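Local coordinates for protein phosphodiesterase (PDB 6CPU) that is a phosphodiesterase of the HD superfamily, a largely helical protein whose model holds a zinc and a magnesium ion, at residues Q92-H97 with N181-L186; H27-L32 with E192-I197; C233-I238 with N254-F259; K121-N126 with G160-M165. All coordinates share one frame; numbering follows the deposited sequence.

Contact 1. Residues Q92-H97 with N181-L186; sequences QFFFTH and NQLIYL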
loop_
_atom_site.group_PDB
_atom_site.type_symbol
_atom_site.label_atom_id
_atom_site.label_comp_id
_atom_site.label_asym_id
_atom_site.label_seq_id
_atom_site.Cartn_x
_atom_site.Cartn_y
_atom_site.Cartn_z
ATOM N N GLN A 92 12.325 14.955 6.930
ATOM C CA GLN A 92 11.601 14.436 8.089
ATOM C C GLN A 92 10.215 13.875 7.722
ATOM O O GLN A 92 9.808 12.819 8.231
ATOM C CB GLN A 92 11.460 15.557 9.119
ATOM C CG GLN A 92 11.038 15.139 10.505
ATOM C CD GLN A 92 10.794 16.333 11.420
ATOM O OE1 GLN A 92 10.334 17.399 10.984
ATOM N NE2 GLN A 92 11.092 16.159 12.690
ATOM N N PHE A 93 9.482 14.594 6.876
ATOM C CA PHE A 93 8.105 14.242 6.549
ATOM C C PHE A 93 8.019 13.227 5.425
ATOM O O PHE A 93 7.368 12.193 5.568
ATOM C CB PHE A 93 7.270 15.469 6.157
ATOM C CG PHE A 93 5.830 15.132 5.854
ATOM C CD1 PHE A 93 4.945 14.860 6.884
ATOM C CD2 PHE A 93 5.379 15.052 4.552
ATOM C CE1 PHE A 93 3.630 14.526 6.618
ATOM C CE2 PHE A 93 4.064 14.721 4.271
ATOM C CZ PHE A 93 3.184 14.470 5.310
ATOM N N PHE A 94 8.653 13.522 4.302
ATOM C CA PHE A 94 8.521 12.652 3.126
ATOM C C PHE A 94 9.369 11.398 3.212
ATOM O O PHE A 94 9.074 10.433 2.530
ATOM C CB PHE A 94 8.819 13.403 1.836
ATOM C CG PHE A 94 7.841 14.514 1.566
ATOM C CD1 PHE A 94 6.596 14.247 1.023
ATOM C CD2 PHE A 94 8.157 15.822 1.900
ATOM C CE1 PHE A 94 5.694 15.274 0.781
ATOM C CE2 PHE A 94 7.252 16.845 1.681
ATOM C CZ PHE A 94 6.024 16.573 1.120
ATOM N N PHE A 95 10.419 11.402 4.028
ATOM C CA PHE A 95 11.340 10.245 4.084
ATOM C C PHE A 95 11.496 9.657 5.487
ATOM O O PHE A 95 12.506 9.025 5.827
ATOM C CB PHE A 95 12.660 10.596 3.381
ATOM C CG PHE A 95 12.459 10.934 1.940
ATOM C CD1 PHE A 95 12.152 9.935 1.022
ATOM C CD2 PHE A 95 12.479 12.257 1.500
ATOM C CE1 PHE A 95 11.901 10.238 -0.298
ATOM C CE2 PHE A 95 12.238 12.561 0.174
ATOM C CZ PHE A 95 11.956 11.557 -0.735
ATOM N N THR A 96 10.437 9.813 6.266
ATOM C CA THR A 96 10.327 9.246 7.608
ATOM C C THR A 96 10.649 7.743 7.596
ATOM O O THR A 96 11.358 7.231 8.463
ATOM C CB THR A 96 8.905 9.529 8.211
ATOM O OG1 THR A 96 8.832 9.024 9.547
ATOM C CG2 THR A 96 7.773 8.901 7.392
ATOM N N HIS A 97 10.172 7.064 6.560
ATOM C CA HIS A 97 10.304 5.612 6.420
ATOM C C HIS A 97 11.731 5.092 6.229
ATOM O O HIS A 97 11.938 3.885 6.286
ATOM C CB HIS A 97 9.434 5.122 5.251
ATOM C CG HIS A 97 9.848 5.661 3.915
ATOM N ND1 HIS A 97 9.545 6.943 3.503
ATOM C CD2 HIS A 97 10.516 5.085 2.885
ATOM C CE1 HIS A 97 10.041 7.144 2.295
ATOM N NE2 HIS A 97 10.596 6.018 1.880
ATOM N N ASN A 181 0.570 23.692 5.479
ATOM C CA ASN A 181 0.704 24.434 4.236
ATOM C C ASN A 181 2.123 24.489 3.715
ATOM O O ASN A 181 2.329 24.554 2.497
ATOM C CB ASN A 181 0.129 25.845 4.385
ATOM C CG ASN A 181 -1.369 25.834 4.559
ATOM O OD1 ASN A 181 -2.084 25.034 3.949
ATOM N ND2 ASN A 181 -1.861 26.738 5.391
ATOM N N GLN A 182 3.094 24.439 4.627
ATOM C CA GLN A 182 4.495 24.378 4.260
ATOM C C GLN A 182 4.828 23.027 3.592
ATOM O O GLN A 182 5.551 22.988 2.597
ATOM C CB GLN A 182 5.380 24.621 5.489
ATOM C CG GLN A 182 6.839 24.951 5.194
ATOM C CD GLN A 182 7.034 26.282 4.471
ATOM O OE1 GLN A 182 8.138 26.602 4.038
ATOM N NE2 GLN A 182 5.964 27.054 4.335
ATOM N N LEU A 183 4.304 21.931 4.138
ATOM C CA LEU A 183 4.469 20.615 3.484
ATOM C C LEU A 183 3.830 20.568 2.100
ATOM O O LEU A 183 4.383 19.955 1.197
ATOM C CB LEU A 183 3.894 19.485 4.351
ATOM C CG LEU A 183 4.685 19.231 5.629
ATOM C CD1 LEU A 183 3.959 18.242 6.498
ATOM C CD2 LEU A 183 6.102 18.735 5.346
ATOM N N ILE A 184 2.656 21.196 1.945
ATOM C CA ILE A 184 1.975 21.283 0.653
ATOM C C ILE A 184 2.853 22.053 -0.334
ATOM O O ILE A 184 2.971 21.685 -1.507
ATOM C CB ILE A 184 0.574 21.943 0.779
ATOM C CG1 ILE A 184 -0.395 21.009 1.514
ATOM C CG2 ILE A 184 -0.011 22.270 -0.593
ATOM C CD1 ILE A 184 -1.720 21.629 1.903
ATOM N N TYR A 185 3.472 23.120 0.160
ATOM C CA TYR A 185 4.370 23.947 -0.635
ATOM C C TYR A 185 5.578 23.146 -1.128
ATOM O O TYR A 185 5.954 23.221 -2.290
ATOM C CB TYR A 185 4.823 25.151 0.194
ATOM C CG TYR A 185 5.994 25.889 -0.406
ATOM C CD1 TYR A 185 7.264 25.791 0.149
ATOM C CD2 TYR A 185 5.827 26.688 -1.529
ATOM C CE1 TYR A 185 8.340 26.467 -0.404
ATOM C CE2 TYR A 185 6.892 27.369 -2.087
ATOM C CZ TYR A 185 8.143 27.257 -1.524
ATOM O OH TYR A 185 9.193 27.943 -2.095
ATOM N N LEU A 186 6.158 22.358 -0.232
ATOM C CA LEU A 186 7.303 21.514 -0.568
ATOM C C LEU A 186 6.903 20.381 -1.508
ATOM O O LEU A 186 7.664 20.021 -2.390
ATOM C CB LEU A 186 7.955 20.980 0.707
ATOM C CG LEU A 186 8.604 22.015 1.633
ATOM C CD1 LEU A 186 8.970 21.424 2.985
ATOM C CD2 LEU A 186 9.832 22.626 0.988
#
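The ring of Phe93 receives Leu183 on one face, where methyl CD1 stands 3.5 Å above the ring plane near its centre, while Phe94 CD2 lies in plane at its edge. The Phe94 ring in turn carries Phe93 CD2 over one face, and Leu183 O lies near its plane at the edge, 3.8 Å from Phe94 CZ. This is apolar helix-to-helix packing, built round a CH-pi contact, between helix 84-94, which precedes strand 100-103 of the parallel sheet, and helix 177-193: the last turn of the former meets the middle of the latter. Successive phenylalanines reach the same partner by different routes, Phe93 with CG anti to its own backbone nitrogen (chi1 -178°), Phe94 with CG beside it (chi1 -64°). Leu183 uses both of its branches, so that the isobutyl group fits the bend between the Phe93 ring and its stem. All four touching residues are buried. Lys389, from helix 377-394, makes a cation-pi contact with Phe93, and Ile393 of that helix packs on both Phe93 and Leu183. One turn beyond Leu183, Leu186 adds a looser touch, CB standing 4.3 Å from Phe94 CE2. The second Leu183 methyl, CD2, comes 3.6 Å from Phe93 CB.

Contact 2. Residues H27-L32 with E192-I197; sequences HLICHL and EEINFI
Ile194 reaches helix 25-34 with two separate methyl groups, each meeting a different residue: CD1 lies 3.8 Å from Ile29 CG2, and CG2 lies 4.0 Å from Cys30 SG. The division follows from its rotamer. With chi1 at -64°, CG1 runs anti to the carbonyl carbon and, through an extended chi2, carries CD1 forward to Ile29, whereas the CG2 branch leaves anti to the backbone nitrogen and turns to the cysteine. Ile29 adopts nearly the same conformation but offers the opposite branch, its short CG2 arm rather than its CD1 end. The two isoleucines therefore do not interlock symmetrically; they cross at about a right angle, a long arm against a short one. Cys30 brings its sulfur over through a chi1 of -71°, beside its own backbone nitrogen.

The CG2 methyl of Ile194 has a second neighbour within its own segment, the ring of Phe196, over whose centre it stands 3.6 Å above the plane. It thus sits between a sulfur and an aromatic face. Ile194 is the first residue to leave helical geometry after helix 177-193, and its side chain is directed at helix 25-34. No hydrogen bond crosses the interface, which is purely apolar.

Helix 25-34 also has other neighbours: Ile29 packs on Leu90 of helix 84-94, Leu28 and Leu32 rest on Leu5 of strand 2-6 in the parallel sheet, and the turn that follows helix 177-193 adds Ile194.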
loop_
_atom_site.group_PDB
_atom_site.type_symbol
_atom_site.label_atom_id
_atom_site.label_comp_id
_atom_site.label_asym_id
_atom_site.label_seq_id
_atom_site.Cartn_x
_atom_site.Cartn_y
_atom_site.Cartn_z
ATOM N N HIS A 27 18.883 15.936 -6.599
ATOM C CA HIS A 27 19.416 14.615 -6.901
ATOM C C HIS A 27 19.442 13.689 -5.666
ATOM O O HIS A 27 19.165 12.478 -5.771
ATOM C CB HIS A 27 20.789 14.714 -7.555
ATOM C CG HIS A 27 20.745 15.166 -8.984
ATOM N ND1 HIS A 27 21.788 15.843 -9.581
ATOM C CD2 HIS A 27 19.790 15.034 -9.933
ATOM C CE1 HIS A 27 21.478 16.103 -10.838
ATOM N NE2 HIS A 27 20.271 15.625 -11.077
ATOM N N LEU A 28 19.753 14.254 -4.501
ATOM C CA LEU A 28 19.678 13.508 -3.231
ATOM C C LEU A 28 18.246 12.989 -2.973
ATOM O O LEU A 28 18.048 11.814 -2.637
ATOM C CB LEU A 28 20.153 14.391 -2.071
ATOM C CG LEU A 28 20.471 13.672 -0.760
ATOM C CD1 LEU A 28 21.474 14.465 0.078
ATOM C CD2 LEU A 28 19.211 13.429 0.046
ATOM N N ILE A 29 17.258 13.853 -3.173
ATOM C CA ILE A 29 15.840 13.473 -3.019
ATOM C C ILE A 29 15.467 12.334 -3.980
ATOM O O ILE A 29 14.802 11.374 -3.583
ATOM C CB ILE A 29 14.902 14.681 -3.212
ATOM C CG1 ILE A 29 15.034 15.643 -2.027
ATOM C CG2 ILE A 29 13.451 14.246 -3.308
ATOM C CD1 ILE A 29 14.392 17.001 -2.265
ATOM N N CYS A 30 15.934 12.416 -5.224
ATOM C CA CYS A 30 15.615 11.385 -6.211
ATOM C C CYS A 30 16.199 10.034 -5.811
ATOM O O CYS A 30 15.562 9.002 -5.998
ATOM C CB CYS A 30 16.095 11.784 -7.592
ATOM S SG CYS A 30 15.134 13.131 -8.299
ATOM N N HIS A 31 17.406 10.047 -5.260
ATOM C CA HIS A 31 18.032 8.839 -4.714
ATOM C C HIS A 31 17.144 8.220 -3.629
ATOM O O HIS A 31 16.961 6.997 -3.593
ATOM C CB HIS A 31 19.406 9.217 -4.156
ATOM C CG HIS A 31 20.121 8.115 -3.446
ATOM N ND1 HIS A 31 20.793 7.114 -4.112
ATOM C CD2 HIS A 31 20.320 7.890 -2.129
ATOM C CE1 HIS A 31 21.361 6.308 -3.233
ATOM N NE2 HIS A 31 21.085 6.753 -2.023
ATOM N N LEU A 32 16.600 9.069 -2.751
ATOM C CA LEU A 32 15.745 8.602 -1.661
ATOM C C LEU A 32 14.434 8.034 -2.182
ATOM O O LEU A 32 14.001 7.008 -1.690
ATOM C CB LEU A 32 15.472 9.722 -0.655
ATOM C CG LEU A 32 16.691 10.229 0.103
ATOM C CD1 LEU A 32 16.244 11.379 0.969
ATOM C CD2 LEU A 32 17.333 9.139 0.945
ATOM N N GLU A 192 7.170 20.406 -9.393
ATOM C CA GLU A 192 7.694 21.414 -10.311
ATOM C C GLU A 192 9.094 21.064 -10.811
ATOM O O GLU A 192 9.393 21.230 -11.999
ATOM C CB GLU A 192 7.712 22.768 -9.601
ATOM C CG GLU A 192 7.744 23.969 -10.526
ATOM C CD GLU A 192 7.893 25.278 -9.769
ATOM O OE1 GLU A 192 8.553 26.191 -10.302
ATOM O OE2 GLU A 192 7.370 25.390 -8.640
ATOM N N GLU A 193 9.946 20.556 -9.919
ATOM C CA GLU A 193 11.355 20.298 -10.254
ATOM C C GLU A 193 11.741 18.856 -10.573
ATOM O O GLU A 193 12.732 18.632 -11.264
ATOM C CB GLU A 193 12.247 20.811 -9.138
ATOM C CG GLU A 193 12.129 22.317 -8.938
ATOM C CD GLU A 193 13.228 22.876 -8.058
ATOM O OE1 GLU A 193 14.392 22.433 -8.168
ATOM O OE2 GLU A 193 12.929 23.770 -7.249
ATOM N N ILE A 194 10.995 17.879 -10.070
ATOM C CA ILE A 194 11.348 16.473 -10.309
ATOM C C ILE A 194 10.483 15.885 -11.401
ATOM O O ILE A 194 9.272 16.079 -11.401
ATOM C CB ILE A 194 11.211 15.630 -9.027
ATOM C CG1 ILE A 194 12.213 16.141 -7.994
ATOM C CG2 ILE A 194 11.422 14.144 -9.330
ATOM C CD1 ILE A 194 12.090 15.521 -6.626
ATOM N N ASN A 195 11.119 15.173 -12.332
ATOM C CA ASN A 195 10.428 14.454 -13.393
ATOM C C ASN A 195 10.259 12.995 -12.951
ATOM O O ASN A 195 11.145 12.171 -13.133
ATOM C CB ASN A 195 11.217 14.548 -14.708
ATOM C CG ASN A 195 10.357 14.269 -15.928
ATOM O OD1 ASN A 195 9.135 14.394 -15.880
ATOM N ND2 ASN A 195 10.991 13.892 -17.029
ATOM N N PHE A 196 9.117 12.694 -12.350
ATOM C CA PHE A 196 8.948 11.410 -11.663
ATOM C C PHE A 196 9.014 10.176 -12.569
ATOM O O PHE A 196 9.487 9.114 -12.132
ATOM C CB PHE A 196 7.693 11.439 -10.786
ATOM C CG PHE A 196 7.905 12.164 -9.489
ATOM C CD1 PHE A 196 8.361 11.482 -8.368
ATOM C CD2 PHE A 196 7.706 13.535 -9.394
ATOM C CE1 PHE A 196 8.585 12.140 -7.177
ATOM C CE2 PHE A 196 7.935 14.198 -8.204
ATOM C CZ PHE A 196 8.362 13.503 -7.094
ATOM N N ILE A 197 8.612 10.318 -13.833
ATOM C CA ILE A 197 8.704 9.209 -14.782
ATOM C C ILE A 197 10.143 8.722 -14.956
ATOM O O ILE A 197 10.371 7.530 -15.198
ATOM C CB ILE A 197 8.089 9.576 -16.165
ATOM C CG1 ILE A 197 7.858 8.323 -17.024
ATOM C CG2 ILE A 197 8.974 10.575 -16.904
ATOM C CD1 ILE A 197 6.583 7.573 -16.709
#

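Contact 3. Residues C233-I238 with N254-F259; sequences CVYLMI and NELLAF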
loop_
_atom_site.group_PDB
_atom_site.type_symbol
_atom_site.label_atom_id
_atom_site.label_comp_id
_atom_site.label_asym_id
_atom_site.label_seq_id
_atom_site.Cartn_x
_atom_site.Cartn_y
_atom_site.Cartn_z
ATOM N N CYS A 233 1.091 1.265 -13.045
ATOM C CA CYS A 233 -0.234 0.653 -12.994
ATOM C C CYS A 233 -1.245 1.495 -12.220
ATOM O O CYS A 233 -2.384 1.670 -12.663
ATOM C CB CYS A 233 -0.174 -0.750 -12.394
ATOM S SG CYS A 233 0.696 -1.976 -13.411
ATOM N N VAL A 234 -0.840 2.021 -11.067
ATOM C CA VAL A 234 -1.714 2.896 -10.306
ATOM C C VAL A 234 -2.067 4.142 -11.129
ATOM O O VAL A 234 -3.221 4.556 -11.168
ATOM C CB VAL A 234 -1.081 3.317 -8.967
ATOM C CG1 VAL A 234 -1.978 4.313 -8.242
ATOM C CG2 VAL A 234 -0.852 2.105 -8.078
ATOM N N TYR A 235 -1.075 4.725 -11.793
ATOM C CA TYR A 235 -1.313 5.899 -12.624
ATOM C C TYR A 235 -2.369 5.595 -13.702
ATOM O O TYR A 235 -3.304 6.363 -13.887
ATOM C CB TYR A 235 -0.003 6.408 -13.249
ATOM C CG TYR A 235 -0.225 7.234 -14.490
ATOM C CD1 TYR A 235 -0.782 8.504 -14.414
ATOM C CD2 TYR A 235 0.068 6.721 -15.752
ATOM C CE1 TYR A 235 -1.011 9.258 -15.568
ATOM C CE2 TYR A 235 -0.153 7.465 -16.901
ATOM C CZ TYR A 235 -0.698 8.727 -16.804
ATOM O OH TYR A 235 -0.914 9.452 -17.967
ATOM N N LEU A 236 -2.225 4.467 -14.387
ATOM C CA LEU A 236 -3.182 4.073 -15.426
ATOM C C LEU A 236 -4.611 4.025 -14.890
ATOM O O LEU A 236 -5.539 4.574 -15.492
ATOM C CB LEU A 236 -2.807 2.709 -16.013
ATOM C CG LEU A 236 -1.557 2.697 -16.880
ATOM C CD1 LEU A 236 -1.167 1.272 -17.220
ATOM C CD2 LEU A 236 -1.749 3.540 -18.138
ATOM N N MET A 237 -4.781 3.404 -13.729
ATOM C CA MET A 237 -6.106 3.234 -13.147
ATOM C C MET A 237 -6.723 4.499 -12.582
ATOM O O MET A 237 -7.902 4.788 -12.828
ATOM C CB MET A 237 -6.062 2.132 -12.104
ATOM C CG MET A 237 -5.873 0.783 -12.746
ATOM S SD MET A 237 -5.868 -0.574 -11.577
ATOM C CE MET A 237 -4.175 -0.555 -10.990
ATOM N N ILE A 238 -5.936 5.277 -11.846
ATOM C CA ILE A 238 -6.453 6.506 -11.260
ATOM C C ILE A 238 -6.676 7.602 -12.306
ATOM O O ILE A 238 -7.690 8.300 -12.252
ATOM C CB ILE A 238 -5.552 7.014 -10.114
ATOM C CG1 ILE A 238 -5.452 5.957 -9.005
ATOM C CG2 ILE A 238 -6.073 8.327 -9.562
ATOM C CD1 ILE A 238 -6.725 5.706 -8.225
ATOM N N ASN A 254 2.936 13.944 -14.243
ATOM C CA ASN A 254 3.951 14.143 -13.199
ATOM C C ASN A 254 3.368 14.315 -11.802
ATOM O O ASN A 254 3.953 13.848 -10.823
ATOM C CB ASN A 254 4.856 15.341 -13.497
ATOM C CG ASN A 254 6.175 15.260 -12.747
ATOM O OD1 ASN A 254 6.849 14.229 -12.768
ATOM N ND2 ASN A 254 6.550 16.337 -12.083
ATOM N N GLU A 255 2.238 15.012 -11.724
ATOM C CA GLU A 255 1.545 15.260 -10.465
ATOM C C GLU A 255 0.955 13.977 -9.884
ATOM O O GLU A 255 1.060 13.732 -8.685
ATOM C CB GLU A 255 0.440 16.278 -10.709
ATOM C CG GLU A 255 -0.237 16.824 -9.472
ATOM C CD GLU A 255 -1.110 18.028 -9.801
ATOM O OE1 GLU A 255 -0.777 18.780 -10.746
ATOM O OE2 GLU A 255 -2.138 18.206 -9.125
ATOM N N LEU A 256 0.330 13.165 -10.732
ATOM C CA LEU A 256 -0.167 11.852 -10.293
ATOM C C LEU A 256 0.962 10.929 -9.871
ATOM O O LEU A 256 0.869 10.278 -8.835
ATOM C CB LEU A 256 -1.010 11.172 -11.368
ATOM C CG LEU A 256 -2.462 11.610 -11.476
ATOM C CD1 LEU A 256 -3.160 10.803 -12.563
ATOM C CD2 LEU A 256 -3.195 11.465 -10.147
ATOM N N LEU A 257 2.041 10.884 -10.649
ATOM C CA LEU A 257 3.198 10.076 -10.255
ATOM C C LEU A 257 3.783 10.507 -8.907
ATOM O O LEU A 257 4.138 9.660 -8.092
ATOM C CB LEU A 257 4.277 10.078 -11.333
ATOM C CG LEU A 257 3.982 9.339 -12.648
ATOM C CD1 LEU A 257 5.189 9.410 -13.574
ATOM C CD2 LEU A 257 3.588 7.890 -12.436
ATOM N N ALA A 258 3.894 11.813 -8.655
ATOM C CA ALA A 258 4.410 12.271 -7.360
ATOM C C ALA A 258 3.563 11.718 -6.199
ATOM O O ALA A 258 4.091 11.224 -5.200
ATOM C CB ALA A 258 4.460 13.802 -7.302
ATOM N N PHE A 259 2.251 11.847 -6.329
ATOM C CA PHE A 259 1.306 11.317 -5.357
ATOM C C PHE A 259 1.514 9.816 -5.141
ATOM O O PHE A 259 1.545 9.345 -4.005
ATOM C CB PHE A 259 -0.121 11.637 -5.822
ATOM C CG PHE A 259 -1.199 10.809 -5.178
ATOM C CD1 PHE A 259 -1.457 10.892 -3.820
ATOM C CD2 PHE A 259 -1.990 9.961 -5.948
ATOM C CE1 PHE A 259 -2.467 10.146 -3.241
ATOM C CE2 PHE A 259 -3.000 9.217 -5.376
ATOM C CZ PHE A 259 -3.240 9.305 -4.012
#
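Tyr235 swings its ring away from its own backbone nitrogen (chi1 158°), and Leu256 holds CG beside its nitrogen with an extended chi2, a pairing of torsions that brings the two side chains across each other at about a right angle. The setting is a packed helix pair in the all-helical phosphodiesterase fold: helix 227-242 and helix 253-264 follow one another in the chain, and their short segments run at 122° to each other with axes 9.8 Å apart at closest approach. The two segments are thus steeply crossed, nearer to antiparallel than to parallel.

Leu256 is the residue that both partners of the first helix share. Its CD1 methyl lies 3.8 Å from Tyr235 CD1, at the ring edge and near the ring plane rather than over a face. Its other methyl, CD2, points to Ile238, one turn further along, and stands 4.3 Å from Ile238 CG2. The leucine fork thus straddles two residues spaced three apart on the opposing helix. Leu257 acts on the other part of the tyrosine, its CD2 reaching the stem at CB and approaching the ring obliquely.

All four touching residues are buried, and no hydrogen bond joins the segments, so the fit rests on carbon against carbon. Beyond the pair, Val234 leans on Val280 of helix 276-292, and Leu257 packs on Phe196. The two backbones come nearest at Tyr235 and Leu256, whose CA atoms are 6.5 Å apart; there even the base of the leucine takes part, its CB lying 4.1 Å from Tyr235 CD1.

Contact 4. Residues K121-N126 with G160-M165; sequences KELLTN and GIIPTM
Ile162 pushes its longer branch against Leu123 and Leu124 of helix 110-124. From CB, the CG2 branch turns off anti to the backbone nitrogen, while CG1 goes on toward the helix. CG1 is the first atom to meet it, 4.0 Å from Leu124 CD2. With chi2 extended, at 168°, the chain continues straight to CD1, and this tip does most of the touching: it lies 3.8 Å from Leu124 CG and 3.9 Å from Leu123 CB. Ile162 and Leu124 thus meet tip to tip, and the methyl slips in beside the base of Leu123. The backbone delivering this isoleucine fits a classic beta bulge at Ile161 and Ile162. On the helix side, the carbonyl oxygen of Lys121 accepts three bonds, from the backbone nitrogens of Leu124 and Thr125 and from Thr125 OG1, the last at 2.8 Å and from above the carbonyl plane. Asn126 and Thr164 are N-caps, starting helices 127-135 and 165-173. Ile162 also touches Asn133 of the former, so the loop before helix 165-173 packs on helices 110-124 and 127-135, while the side chain of Met165 packs on Leu378 and Tyr381 of helix 377-394.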
loop_
_atom_site.group_PDB
_atom_site.type_symbol
_atom_site.label_atom_id
_atom_site.label_comp_id
_atom_site.label_asym_id
_atom_site.label_seq_id
_atom_site.Cartn_x
_atom_site.Cartn_y
_atom_site.Cartn_z
ATOM N N LYS A 121 21.714 0.580 13.763
ATOM C CA LYS A 121 22.084 -0.542 12.906
ATOM C C LYS A 121 21.717 -1.886 13.537
ATOM O O LYS A 121 21.163 -2.762 12.869
ATOM C CB LYS A 121 23.571 -0.529 12.583
ATOM C CG LYS A 121 23.964 -1.628 11.614
ATOM C CD LYS A 121 25.268 -1.310 10.915
ATOM C CE LYS A 121 25.459 -2.166 9.675
ATOM N NZ LYS A 121 25.614 -3.595 10.045
ATOM N N GLU A 122 22.029 -2.037 14.821
ATOM C CA GLU A 122 21.752 -3.274 15.550
ATOM C C GLU A 122 20.256 -3.605 15.543
ATOM O O GLU A 122 19.873 -4.768 15.479
ATOM C CB GLU A 122 22.280 -3.190 16.990
ATOM C CG GLU A 122 23.786 -3.426 17.117
ATOM C CD GLU A 122 24.382 -2.943 18.443
ATOM O OE1 GLU A 122 23.627 -2.720 19.423
ATOM O OE2 GLU A 122 25.627 -2.789 18.509
ATOM N N LEU A 123 19.415 -2.575 15.571
ATOM C CA LEU A 123 17.962 -2.761 15.580
ATOM C C LEU A 123 17.323 -2.898 14.190
ATOM O O LEU A 123 16.224 -3.437 14.067
ATOM C CB LEU A 123 17.306 -1.609 16.338
ATOM C CG LEU A 123 17.696 -1.544 17.820
ATOM C CD1 LEU A 123 17.321 -0.200 18.421
ATOM C CD2 LEU A 123 17.042 -2.672 18.609
ATOM N N LEU A 124 17.998 -2.420 13.148
ATOM C CA LEU A 124 17.430 -2.422 11.798
ATOM C C LEU A 124 17.820 -3.619 10.957
ATOM O O LEU A 124 17.150 -3.925 10.008
ATOM C CB LEU A 124 17.847 -1.167 11.032
ATOM C CG LEU A 124 17.152 0.120 11.483
ATOM C CD1 LEU A 124 17.870 1.320 10.889
ATOM C CD2 LEU A 124 15.687 0.141 11.105
ATOM N N THR A 125 18.932 -4.273 11.283
ATOM C CA THR A 125 19.463 -5.298 10.393
ATOM C C THR A 125 18.467 -6.405 10.074
ATOM O O THR A 125 18.325 -6.794 8.907
ATOM C CB THR A 125 20.764 -5.900 10.971
ATOM O OG1 THR A 125 21.715 -4.847 11.142
ATOM C CG2 THR A 125 21.344 -6.964 10.039
ATOM N N ASN A 126 17.778 -6.893 11.105
ATOM C CA ASN A 126 16.925 -8.070 11.012
ATOM C C ASN A 126 15.444 -7.719 10.932
ATOM O O ASN A 126 14.958 -6.841 11.653
ATOM C CB ASN A 126 17.188 -9.008 12.205
ATOM C CG ASN A 126 16.251 -10.199 12.236
ATOM O OD1 ASN A 126 15.141 -10.116 12.751
ATOM N ND2 ASN A 126 16.710 -11.334 11.700
ATOM N N GLY A 160 16.611 8.001 18.251
ATOM C CA GLY A 160 16.449 9.234 17.504
ATOM C C GLY A 160 16.316 9.045 16.008
ATOM O O GLY A 160 16.321 10.026 15.270
ATOM N N ILE A 161 16.177 7.799 15.546
ATOM C CA ILE A 161 16.249 7.514 14.112
ATOM C C ILE A 161 15.102 6.664 13.561
ATOM O O ILE A 161 14.626 6.903 12.448
ATOM C CB ILE A 161 17.615 6.845 13.817
ATOM C CG1 ILE A 161 18.736 7.889 13.926
ATOM C CG2 ILE A 161 17.644 6.182 12.459
ATOM C CD1 ILE A 161 20.127 7.280 13.995
ATOM N N ILE A 162 14.663 5.662 14.306
ATOM C CA ILE A 162 13.726 4.705 13.758
ATOM C C ILE A 162 12.290 5.060 14.141
ATOM O O ILE A 162 11.980 5.137 15.323
ATOM C CB ILE A 162 14.019 3.278 14.276
ATOM C CG1 ILE A 162 15.466 2.884 13.983
ATOM C CG2 ILE A 162 13.029 2.295 13.675
ATOM C CD1 ILE A 162 15.897 1.630 14.720
ATOM N N PRO A 163 11.413 5.260 13.150
ATOM C CA PRO A 163 10.053 5.666 13.483
ATOM C C PRO A 163 9.185 4.487 13.924
ATOM O O PRO A 163 9.394 3.348 13.486
ATOM C CB PRO A 163 9.536 6.229 12.162
ATOM C CG PRO A 163 10.219 5.398 11.145
ATOM C CD PRO A 163 11.610 5.204 11.689
ATOM N N THR A 164 8.256 4.760 14.817
ATOM C CA THR A 164 7.276 3.777 15.238
ATOM C C THR A 164 5.907 4.190 14.735
ATOM O O THR A 164 5.696 5.343 14.323
ATOM C CB THR A 164 7.201 3.670 16.754
ATOM O OG1 THR A 164 6.676 4.891 17.278
ATOM C CG2 THR A 164 8.556 3.376 17.343
ATOM N N MET A 165 4.975 3.250 14.777
ATOM C CA MET A 165 3.610 3.522 14.343
ATOM C C MET A 165 2.983 4.667 15.131
ATOM O O MET A 165 2.358 5.566 14.530
ATOM C CB MET A 165 2.756 2.259 14.484
ATOM C CG MET A 165 3.088 1.206 13.426
ATOM S SD MET A 165 2.299 -0.369 13.830
ATOM C CE MET A 165 0.606 0.028 13.456
#

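The four contacts form a chain in the order 4, 1, 2, 3, each touching the next. Contacts 1 and 2 both use helix 177-193, and their centres lie 14 Å apart; Phe95 CE1 meets Leu32 CB at 3.6 Å. Contact 2 joins contact 3 by polar bonds: Asn254 probably bridges the loop after that helix, its OD1 2.8 Å from Phe196 N and its ND2 2.8 Å from Ile194 O. Contact 4 is nested in the loop closed by contact 1 and touches it where Thr96 O lies 3.4 Å from Pro163 CG, yet its centre is 30 Å from that of contact 3. The zinc site, His278, His349, Asp350 and Asp462, draws no ligand from any of the eight segments.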